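Local atomic coordinates of aclacinomycin oxidoreductase (AknOx) (Streptomyces galilaeus, PDB entry 2IPI), a protein that oxidises the terminal sugar of aclacinomycins in two successive oxygen-dependent steps, using a bicovalently bound FAD, to complete the biosynthesis of these anthracycline antibiotics. Residues A[362-367]-A[469-474]; A[419-424]-A[464-469]. All coordinates share one frame; numbering follows the deposited sequence.

Both interactions are buried and lie against the same seven-stranded antiparallel sheet of the substrate-binding half of this FAD-linked oxidase. Interaction 1 uses one of the two outermost strands, 360-368, and interaction 2 its neighbour, 420-428; each meets a part of the loop that runs between helices 434-448 and 486-491. Tyr469 belongs to both contacts and touches the bound aclacinomycin-type ligand in both. The chemistry differs: interaction 1 is mainly ionic, with two lysines facing two aspartates, whereas interaction 2 has no hydrogen bond between its segments and relies on aromatic packing and a cation-pi contact beside the FAD. The two contacts touch through Tyr367 of the first and Lys421 of the second.

Interaction 1. Residues A[362-367]-A[469-474]; sequences KSKGAY and YPDVDL. With AKY (methyl (2S,4R)-2-ethyl-2,5,7-trihydroxy-6,11-dioxo-4-{[2,3,6-trideoxy-4-O-{2,6-dideoxy-4-O-[(2S,6S)-6-methyl-5-oxotetrahydro-2h -pyran-2-yl]-alpha-D-lyxo-hexopyranosyl}-3-(dimethylamino)-D-ribo-hexopyranosyl]oxy}-1,2,3,4,6,11-hexahydrotetracene-1-c arboxylate), chain E.
A buried salt-bridge network of Lys362, Lys364, Asp471 and Asp473 ties an edge strand of the substrate-domain sheet to the loop that carries Tyr469, a catalytic proton acceptor of this berberine-bridge-type oxidase. Asp471 is the acceptor both lysines share. Its CB points toward the strand and CG is anti to the backbone N (chi1 179°). Lys362 NZ meets Asp471 OD1 at 3.0 Å from the anti side, 19° out of the carboxylate plane; the two side chains cross at about a right angle. Lys364 bends at chi3 and chi4 to bring NZ to 2.9 Å from Asp471 OD2, a salt bridge whose hydrogen bond is weak, and the same NZ lies 3.1 Å from Asp473 OD1. Those two carboxylates bring OD1 of Asp471 and OD1 of Asp473 to 3.2 Å, a closeness that the ammonium groups probably make tolerable. Beyond the network, Lys362 NZ has its strongest polar partner in Glu92 OE1, Arg442 pairs with OD2 of Asp473, and Tyr445 gives Lys364 a cation-pi contact.

At the other end of the loop segment, the Tyr469 ring lies against the backbone of Gly365, with CD1 of the tyrosine 3.7 Å from CA of the glycine. Its hydroxyl donates to the ligand: Tyr469 OH is 2.8 Å from AKY O15, the ketone oxygen of the terminal sugar, which sits at the edge of the ring and in its plane. Between strand and loop, one water accepts from Gly365 N and donates to Tyr469 O, 2.7 Å away.

Interaction 2. Residues A[419-424]-A[464-469]; sequences IIKVWM and GTFINY. With AKY (methyl (2S,4R)-2-ethyl-2,5,7-trihydroxy-6,11-dioxo-4-{[2,3,6-trideoxy-4-O-{2,6-dideoxy-4-O-[(2S,6S)-6-methyl-5-oxotetrahydro-2h -pyran-2-yl]-alpha-D-lyxo-hexopyranosyl}-3-(dimethylamino)-D-ribo-hexopyranosyl]oxy}-1,2,3,4,6,11-hexahydrotetracene-1-c arboxylate), chain E.
Trp423 and Phe466 pack over opposite faces of the Tyr469 ring. On one, Trp423 CD1 stands 3.4 Å above the plane, over its centre; the indole meets the phenol obliquely, planes at 46° and centroids 4.3 Å apart. On the other, Phe466 sends CD2 onto the ring in an edge-to-face contact. Trp423 also offers a face to the ligand's terminal sugar, with AKY C39 4.0 Å above the indole plane, over its centre; the methyl C41 is modelled closer still, at a spacing that is doubtful. Trp423 and Lys421, two apart on strand 420-428 of the antiparallel substrate-domain sheet, both point toward the 464-469 loop, whose Phe466 and Asn468 touch the FAD. The chain of Lys421, bent at chi2, chi3 and chi4, brings its ammonium over Phe466 in a cation-pi contact, NZ 3.4 Å from the ring centroid and 11° off the normal. Tyr367 OH on the adjacent strand hydrogen-bonds this NZ. The opposite face of Phe466 is covered by Asn468 N, part of a type I turn closed by Tyr469 N to Phe466 O, 2.8 Å. The Phe91 ring also meets Trp423, the planes at about 30°.

Interaction 1. Residues A[362-367]-A[469-474]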
loop_
_atom_site.group_PDB
_atom_site.type_symbol
_atom_site.label_atom_id
_atom_site.label_comp_id
_atom_site.label_asym_id
_atom_site.label_seq_id
_atom_site.Cartn_x
_atom_site.Cartn_y
_atom_site.Cartn_z
ATOM N N LYS A 362 11.762 9.167 2.215
ATOM C CA LYS A 362 10.691 9.756 2.990
ATOM C C LYS A 362 9.474 9.964 2.110
ATOM O O LYS A 362 9.610 10.551 1.030
ATOM C CB LYS A 362 11.135 11.078 3.632
ATOM C CG LYS A 362 10.104 11.742 4.526
ATOM C CD LYS A 362 9.260 10.796 5.340
ATOM C CE LYS A 362 9.190 11.005 6.837
ATOM N NZ LYS A 362 7.862 10.550 7.367
ATOM N N SER A 363 8.287 9.493 2.512
ATOM C CA SER A 363 7.131 9.714 1.640
ATOM C C SER A 363 5.840 9.987 2.394
ATOM O O SER A 363 5.706 9.783 3.606
ATOM C CB SER A 363 6.928 8.528 0.683
ATOM O OG SER A 363 7.149 7.304 1.350
ATOM N N LYS A 364 4.862 10.507 1.639
ATOM C CA LYS A 364 3.574 10.919 2.176
ATOM C C LYS A 364 2.518 10.996 1.084
ATOM O O LYS A 364 2.739 11.548 -0.003
ATOM C CB LYS A 364 3.648 12.268 2.892
ATOM C CG LYS A 364 4.816 13.118 2.429
ATOM C CD LYS A 364 4.868 14.416 3.190
ATOM C CE LYS A 364 4.366 14.331 4.608
ATOM N NZ LYS A 364 5.432 14.379 5.644
ATOM N N GLY A 365 1.338 10.453 1.400
ATOM C CA GLY A 365 0.272 10.365 0.443
ATOM C C GLY A 365 -0.996 11.122 0.728
ATOM O O GLY A 365 -1.036 11.931 1.663
ATOM N N ALA A 366 -2.011 10.844 -0.092
ATOM C CA ALA A 366 -3.328 11.458 -0.016
ATOM C C ALA A 366 -4.352 10.794 -0.938
ATOM O O ALA A 366 -4.042 10.271 -2.011
ATOM C CB ALA A 366 -3.256 12.947 -0.367
ATOM N N TYR A 367 -5.611 10.821 -0.527
ATOM C CA TYR A 367 -6.779 10.416 -1.284
ATOM C C TYR A 367 -7.539 11.645 -1.791
ATOM O O TYR A 367 -7.995 12.449 -0.977
ATOM C CB TYR A 367 -7.748 9.582 -0.439
ATOM C CG TYR A 367 -7.344 8.153 -0.191
ATOM C CD1 TYR A 367 -7.459 7.200 -1.204
ATOM C CD2 TYR A 367 -6.856 7.734 1.034
ATOM C CE1 TYR A 367 -7.093 5.896 -0.978
ATOM C CE2 TYR A 367 -6.479 6.420 1.273
ATOM C CZ TYR A 367 -6.605 5.500 0.252
ATOM O OH TYR A 367 -6.247 4.186 0.435
ATOM N N TYR A 469 1.020 4.036 3.922
ATOM C CA TYR A 469 1.799 5.233 3.803
ATOM C C TYR A 469 1.931 5.908 5.172
ATOM O O TYR A 469 1.383 6.997 5.356
ATOM C CB TYR A 469 1.155 6.239 2.853
ATOM C CG TYR A 469 0.937 5.823 1.416
ATOM C CD1 TYR A 469 0.180 6.655 0.599
ATOM C CD2 TYR A 469 1.455 4.658 0.875
ATOM C CE1 TYR A 469 -0.063 6.344 -0.725
ATOM C CE2 TYR A 469 1.222 4.330 -0.453
ATOM C CZ TYR A 469 0.466 5.176 -1.238
ATOM O OH TYR A 469 0.219 4.880 -2.560
ATOM N N PRO A 470 2.604 5.289 6.126
ATOM C CA PRO A 470 2.752 5.929 7.442
ATOM C C PRO A 470 3.550 7.228 7.327
ATOM O O PRO A 470 4.521 7.218 6.567
ATOM C CB PRO A 470 3.578 4.924 8.240
ATOM C CG PRO A 470 4.362 4.225 7.161
ATOM C CD PRO A 470 3.301 3.997 6.119
ATOM N N ASP A 471 3.118 8.246 8.068
ATOM C CA ASP A 471 3.853 9.509 8.134
ATOM C C ASP A 471 3.798 10.049 9.574
ATOM O O ASP A 471 2.770 10.557 9.999
ATOM C CB ASP A 471 3.280 10.529 7.173
ATOM C CG ASP A 471 3.999 11.867 7.212
ATOM O OD1 ASP A 471 5.189 11.909 7.526
ATOM O OD2 ASP A 471 3.339 12.894 6.939
ATOM N N VAL A 472 4.904 9.894 10.283
ATOM C CA VAL A 472 4.828 10.209 11.724
ATOM C C VAL A 472 4.814 11.711 11.944
ATOM O O VAL A 472 4.584 12.225 13.037
ATOM C CB VAL A 472 5.956 9.448 12.439
ATOM C CG1 VAL A 472 7.247 10.246 12.433
ATOM C CG2 VAL A 472 5.482 9.065 13.840
ATOM N N ASP A 473 5.014 12.480 10.875
ATOM C CA ASP A 473 4.821 13.923 10.893
ATOM C C ASP A 473 3.358 14.249 11.151
ATOM O O ASP A 473 3.032 15.377 11.548
ATOM C CB ASP A 473 5.262 14.557 9.568
ATOM C CG ASP A 473 6.754 14.391 9.332
ATOM O OD1 ASP A 473 7.189 14.283 8.169
ATOM O OD2 ASP A 473 7.494 14.377 10.343
ATOM N N LEU A 474 2.474 13.267 10.927
ATOM C CA LEU A 474 1.055 13.509 11.176
ATOM C C LEU A 474 0.774 13.713 12.664
ATOM O O LEU A 474 -0.300 14.214 13.003
ATOM C CB LEU A 474 0.179 12.369 10.666
ATOM C CG LEU A 474 0.165 12.120 9.153
ATOM C CD1 LEU A 474 -1.015 11.223 8.776
ATOM C CD2 LEU A 474 0.139 13.423 8.376
HETATM O O15 AKY E . 1.306 2.847 -4.129
HETATM C C42 AKY E . 2.511 2.715 -4.414
HETATM C C40 AKY E . 2.851 2.356 -5.881
HETATM C C38 AKY E . 4.290 2.323 -6.200
HETATM C C39 AKY E . 3.702 3.197 -3.489
HETATM C C41 AKY E . 3.898 4.233 -2.659
HETATM O O14 AKY E . 4.962 2.661 -3.821
HETATM C C37 AKY E . 5.268 2.831 -5.199
HETATM O O13 AKY E . 6.546 2.359 -5.539
HETATM C C35 AKY E . 7.595 3.265 -5.365
HETATM C C34 AKY E . 8.126 3.820 -6.691
HETATM C C36 AKY E . 7.113 3.904 -7.697
HETATM O O11 AKY E . 9.347 3.088 -7.245
HETATM C C33 AKY E . 8.687 2.704 -4.471
HETATM O O12 AKY E . 8.264 2.183 -3.109
HETATM C C32 AKY E . 9.628 1.922 -5.146
HETATM C C31 AKY E . 10.300 2.658 -6.141
HETATM O O7 AKY E . 15.032 6.355 -8.614
HETATM C C7 AKY E . 16.338 5.778 -8.628
HETATM C C8 AKY E . 16.417 4.758 -9.697
HETATM C C9 AKY E . 16.661 5.414 -11.032
HETATM O O9 AKY E . 15.719 6.424 -11.148
HETATM C C13 AKY E . 16.590 4.376 -12.093
HETATM C C14 AKY E . 15.160 3.837 -12.005
HETATM C C20 AKY E . 17.286 6.909 -8.870
HETATM C C19 AKY E . 18.050 7.064 -10.029
HETATM C C10 AKY E . 18.049 5.929 -11.024
HETATM C C11 AKY E . 18.954 8.120 -10.149
HETATM C C18 AKY E . 19.120 9.030 -9.105
HETATM C C17 AKY E . 18.366 8.887 -7.933
HETATM C C6 AKY E . 17.459 7.838 -7.844
HETATM O O6 AKY E . 16.721 7.668 -6.726
HETATM C C12 AKY E . 20.081 10.060 -9.224
HETATM O O3 AKY E . 20.756 10.214 -10.265
HETATM C C15 AKY E . 20.290 10.935 -8.130
HETATM C C1 AKY E . 21.285 11.906 -8.219
HETATM C C2 AKY E . 21.570 12.762 -7.154
HETATM C C3 AKY E . 20.818 12.630 -5.987
HETATM C C16 AKY E . 19.536 10.791 -6.944
HETATM C C5 AKY E . 18.570 9.765 -6.843
HETATM O O5 AKY E . 17.893 9.527 -5.824
HETATM C C4 AKY E . 19.820 11.665 -5.884
HETATM O O4 AKY E . 19.138 11.585 -4.712
HETATM O O18 AKY E . 11.048 3.797 -5.686
HETATM C C45 AKY E . 14.289 5.951 -7.456
HETATM C C43 AKY E . 19.027 4.882 -10.500
HETATM O O16 AKY E . 19.183 4.692 -9.289
HETATM O O17 AKY E . 19.781 4.141 -11.363
HETATM C C44 AKY E . 21.159 4.402 -11.070
HETATM O O19 AKY E . 14.257 4.557 -7.270
HETATM C C47 AKY E . 11.930 5.882 -6.552
HETATM N N11 AKY E . 11.616 6.523 -5.262
HETATM C C52 AKY E . 10.431 7.300 -5.134
HETATM C C51 AKY E . 12.022 5.860 -4.069
HETATM C C46 AKY E . 12.875 6.510 -7.569
HETATM C C48 AKY E . 11.907 4.360 -6.695
HETATM C C49 AKY E . 13.305 3.794 -6.508
HETATM C C50 AKY E . 13.707 3.133 -5.185
HETATM O O HOH W 1 6.886 8.652 6.032
HETATM O O HOH W 2 4.688 6.656 3.227
HETATM O O HOH W 3 0.676 9.445 4.369
#

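Interaction 2. Residues A[419-424]-A[464-469]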
loop_
_atom_site.group_PDB
_atom_site.type_symbol
_atom_site.label_atom_id
_atom_site.label_comp_id
_atom_site.label_asym_id
_atom_site.label_seq_id
_atom_site.Cartn_x
_atom_site.Cartn_y
_atom_site.Cartn_z
ATOM N N ILE A 419 -11.128 9.478 -6.345
ATOM C CA ILE A 419 -10.959 9.314 -7.784
ATOM C C ILE A 419 -9.492 9.127 -8.149
ATOM O O ILE A 419 -9.175 8.571 -9.208
ATOM C CB ILE A 419 -11.512 10.518 -8.563
ATOM C CG1 ILE A 419 -10.676 11.792 -8.441
ATOM C CG2 ILE A 419 -12.962 10.811 -8.175
ATOM C CD1 ILE A 419 -11.365 13.041 -8.966
ATOM N N ILE A 420 -8.600 9.610 -7.283
ATOM C CA ILE A 420 -7.164 9.536 -7.477
ATOM C C ILE A 420 -6.413 9.398 -6.161
ATOM O O ILE A 420 -6.814 9.989 -5.163
ATOM C CB ILE A 420 -6.652 10.790 -8.209
ATOM C CG1 ILE A 420 -7.194 10.963 -9.631
ATOM C CG2 ILE A 420 -5.131 10.816 -8.248
ATOM C CD1 ILE A 420 -7.302 12.406 -10.073
ATOM N N LYS A 421 -5.329 8.630 -6.144
ATOM C CA LYS A 421 -4.472 8.534 -4.966
ATOM C C LYS A 421 -3.100 9.148 -5.252
ATOM O O LYS A 421 -2.560 8.931 -6.339
ATOM C CB LYS A 421 -4.298 7.073 -4.583
ATOM C CG LYS A 421 -4.652 6.745 -3.137
ATOM C CD LYS A 421 -3.766 5.588 -2.699
ATOM C CE LYS A 421 -4.608 4.316 -2.647
ATOM N NZ LYS A 421 -4.590 3.631 -1.345
ATOM N N VAL A 422 -2.521 9.858 -4.292
ATOM C CA VAL A 422 -1.200 10.451 -4.551
ATOM C C VAL A 422 -0.180 9.985 -3.524
ATOM O O VAL A 422 -0.496 9.744 -2.362
ATOM C CB VAL A 422 -1.226 11.991 -4.622
ATOM C CG1 VAL A 422 -2.582 12.503 -5.100
ATOM C CG2 VAL A 422 -0.891 12.643 -3.294
ATOM N N TRP A 423 1.066 9.823 -3.940
ATOM C CA TRP A 423 2.170 9.431 -3.070
ATOM C C TRP A 423 3.379 10.318 -3.335
ATOM O O TRP A 423 3.920 10.260 -4.442
ATOM C CB TRP A 423 2.570 7.975 -3.299
ATOM C CG TRP A 423 3.596 7.397 -2.362
ATOM C CD1 TRP A 423 3.425 7.194 -1.026
ATOM C CD2 TRP A 423 4.922 6.954 -2.674
ATOM N NE1 TRP A 423 4.569 6.650 -0.491
ATOM C CE2 TRP A 423 5.505 6.493 -1.482
ATOM C CE3 TRP A 423 5.688 6.900 -3.847
ATOM C CZ2 TRP A 423 6.800 5.987 -1.418
ATOM C CZ3 TRP A 423 6.970 6.396 -3.786
ATOM C CH2 TRP A 423 7.530 5.940 -2.582
ATOM N N MET A 424 3.801 11.117 -2.357
ATOM C CA MET A 424 4.955 11.988 -2.625
ATOM C C MET A 424 6.177 11.548 -1.832
ATOM O O MET A 424 6.069 11.131 -0.679
ATOM C CB MET A 424 4.662 13.441 -2.281
ATOM C CG MET A 424 3.283 13.911 -2.712
ATOM S SD MET A 424 3.092 15.656 -2.282
ATOM C CE MET A 424 1.560 16.007 -3.129
ATOM N N GLY A 464 -8.364 11.925 3.330
ATOM C CA GLY A 464 -7.270 11.611 4.236
ATOM C C GLY A 464 -6.107 10.955 3.537
ATOM O O GLY A 464 -5.793 11.202 2.369
ATOM N N THR A 465 -5.421 10.067 4.270
ATOM C CA THR A 465 -4.318 9.354 3.589
ATOM C C THR A 465 -4.412 7.863 3.889
ATOM O O THR A 465 -5.407 7.474 4.506
ATOM C CB THR A 465 -2.973 10.007 3.914
ATOM O OG1 THR A 465 -1.923 9.244 3.306
ATOM C CG2 THR A 465 -2.687 10.065 5.400
ATOM N N PHE A 466 -3.473 7.054 3.448
ATOM C CA PHE A 466 -3.494 5.592 3.389
ATOM C C PHE A 466 -2.624 4.941 4.439
ATOM O O PHE A 466 -1.449 5.303 4.519
ATOM C CB PHE A 466 -2.987 5.208 1.993
ATOM C CG PHE A 466 -2.908 3.748 1.626
ATOM C CD1 PHE A 466 -3.909 2.861 1.980
ATOM C CD2 PHE A 466 -1.816 3.269 0.928
ATOM C CE1 PHE A 466 -3.821 1.525 1.633
ATOM C CE2 PHE A 466 -1.717 1.938 0.566
ATOM C CZ PHE A 466 -2.727 1.065 0.914
ATOM N N ILE A 467 -3.102 3.994 5.244
ATOM C CA ILE A 467 -2.276 3.446 6.313
ATOM C C ILE A 467 -0.948 2.872 5.846
ATOM O O ILE A 467 0.055 2.939 6.564
ATOM C CB ILE A 467 -3.006 2.359 7.143
ATOM C CG1 ILE A 467 -3.189 1.055 6.369
ATOM C CG2 ILE A 467 -4.316 2.872 7.691
ATOM C CD1 ILE A 467 -4.621 0.671 6.148
ATOM N N ASN A 468 -0.846 2.306 4.642
ATOM C CA ASN A 468 0.418 1.730 4.194
ATOM C C ASN A 468 1.405 2.788 3.723
ATOM O O ASN A 468 2.495 2.501 3.202
ATOM C CB ASN A 468 0.140 0.729 3.065
ATOM C CG ASN A 468 -0.071 -0.683 3.575
ATOM O OD1 ASN A 468 -0.208 -0.947 4.772
ATOM N ND2 ASN A 468 -0.081 -1.607 2.619
ATOM N N TYR A 469 1.020 4.036 3.922
ATOM C CA TYR A 469 1.799 5.233 3.803
ATOM C C TYR A 469 1.931 5.908 5.172
ATOM O O TYR A 469 1.383 6.997 5.356
ATOM C CB TYR A 469 1.155 6.239 2.853
ATOM C CG TYR A 469 0.937 5.823 1.416
ATOM C CD1 TYR A 469 0.180 6.655 0.599
ATOM C CD2 TYR A 469 1.455 4.658 0.875
ATOM C CE1 TYR A 469 -0.063 6.344 -0.725
ATOM C CE2 TYR A 469 1.222 4.330 -0.453
ATOM C CZ TYR A 469 0.466 5.176 -1.238
ATOM O OH TYR A 469 0.219 4.880 -2.560
HETATM O O15 AKY E . 1.306 2.847 -4.129
HETATM C C42 AKY E . 2.511 2.715 -4.414
HETATM C C40 AKY E . 2.851 2.356 -5.881
HETATM C C38 AKY E . 4.290 2.323 -6.200
HETATM C C39 AKY E . 3.702 3.197 -3.489
HETATM C C41 AKY E . 3.898 4.233 -2.659
HETATM O O14 AKY E . 4.962 2.661 -3.821
HETATM C C37 AKY E . 5.268 2.831 -5.199
HETATM O O13 AKY E . 6.546 2.359 -5.539
HETATM C C35 AKY E . 7.595 3.265 -5.365
HETATM C C34 AKY E . 8.126 3.820 -6.691
HETATM C C36 AKY E . 7.113 3.904 -7.697
HETATM O O11 AKY E . 9.347 3.088 -7.245
HETATM C C33 AKY E . 8.687 2.704 -4.471
HETATM O O12 AKY E . 8.264 2.183 -3.109
HETATM C C32 AKY E . 9.628 1.922 -5.146
HETATM C C31 AKY E . 10.300 2.658 -6.141
HETATM O O7 AKY E . 15.032 6.355 -8.614
HETATM C C7 AKY E . 16.338 5.778 -8.628
HETATM C C8 AKY E . 16.417 4.758 -9.697
HETATM C C9 AKY E . 16.661 5.414 -11.032
HETATM O O9 AKY E . 15.719 6.424 -11.148
HETATM C C13 AKY E . 16.590 4.376 -12.093
HETATM C C14 AKY E . 15.160 3.837 -12.005
HETATM C C20 AKY E . 17.286 6.909 -8.870
HETATM C C19 AKY E . 18.050 7.064 -10.029
HETATM C C10 AKY E . 18.049 5.929 -11.024
HETATM C C11 AKY E . 18.954 8.120 -10.149
HETATM C C18 AKY E . 19.120 9.030 -9.105
HETATM C C17 AKY E . 18.366 8.887 -7.933
HETATM C C6 AKY E . 17.459 7.838 -7.844
HETATM O O6 AKY E . 16.721 7.668 -6.726
HETATM C C12 AKY E . 20.081 10.060 -9.224
HETATM O O3 AKY E . 20.756 10.214 -10.265
HETATM C C15 AKY E . 20.290 10.935 -8.130
HETATM C C1 AKY E . 21.285 11.906 -8.219
HETATM C C2 AKY E . 21.570 12.762 -7.154
HETATM C C3 AKY E . 20.818 12.630 -5.987
HETATM C C16 AKY E . 19.536 10.791 -6.944
HETATM C C5 AKY E . 18.570 9.765 -6.843
HETATM O O5 AKY E . 17.893 9.527 -5.824
HETATM C C4 AKY E . 19.820 11.665 -5.884
HETATM O O4 AKY E . 19.138 11.585 -4.712
HETATM O O18 AKY E . 11.048 3.797 -5.686
HETATM C C45 AKY E . 14.289 5.951 -7.456
HETATM C C43 AKY E . 19.027 4.882 -10.500
HETATM O O16 AKY E . 19.183 4.692 -9.289
HETATM O O17 AKY E . 19.781 4.141 -11.363
HETATM C C44 AKY E . 21.159 4.402 -11.070
HETATM O O19 AKY E . 14.257 4.557 -7.270
HETATM C C47 AKY E . 11.930 5.882 -6.552
HETATM N N11 AKY E . 11.616 6.523 -5.262
HETATM C C52 AKY E . 10.431 7.300 -5.134
HETATM C C51 AKY E . 12.022 5.860 -4.069
HETATM C C46 AKY E . 12.875 6.510 -7.569
HETATM C C48 AKY E . 11.907 4.360 -6.695
HETATM C C49 AKY E . 13.305 3.794 -6.508
HETATM C C50 AKY E . 13.707 3.133 -5.185
#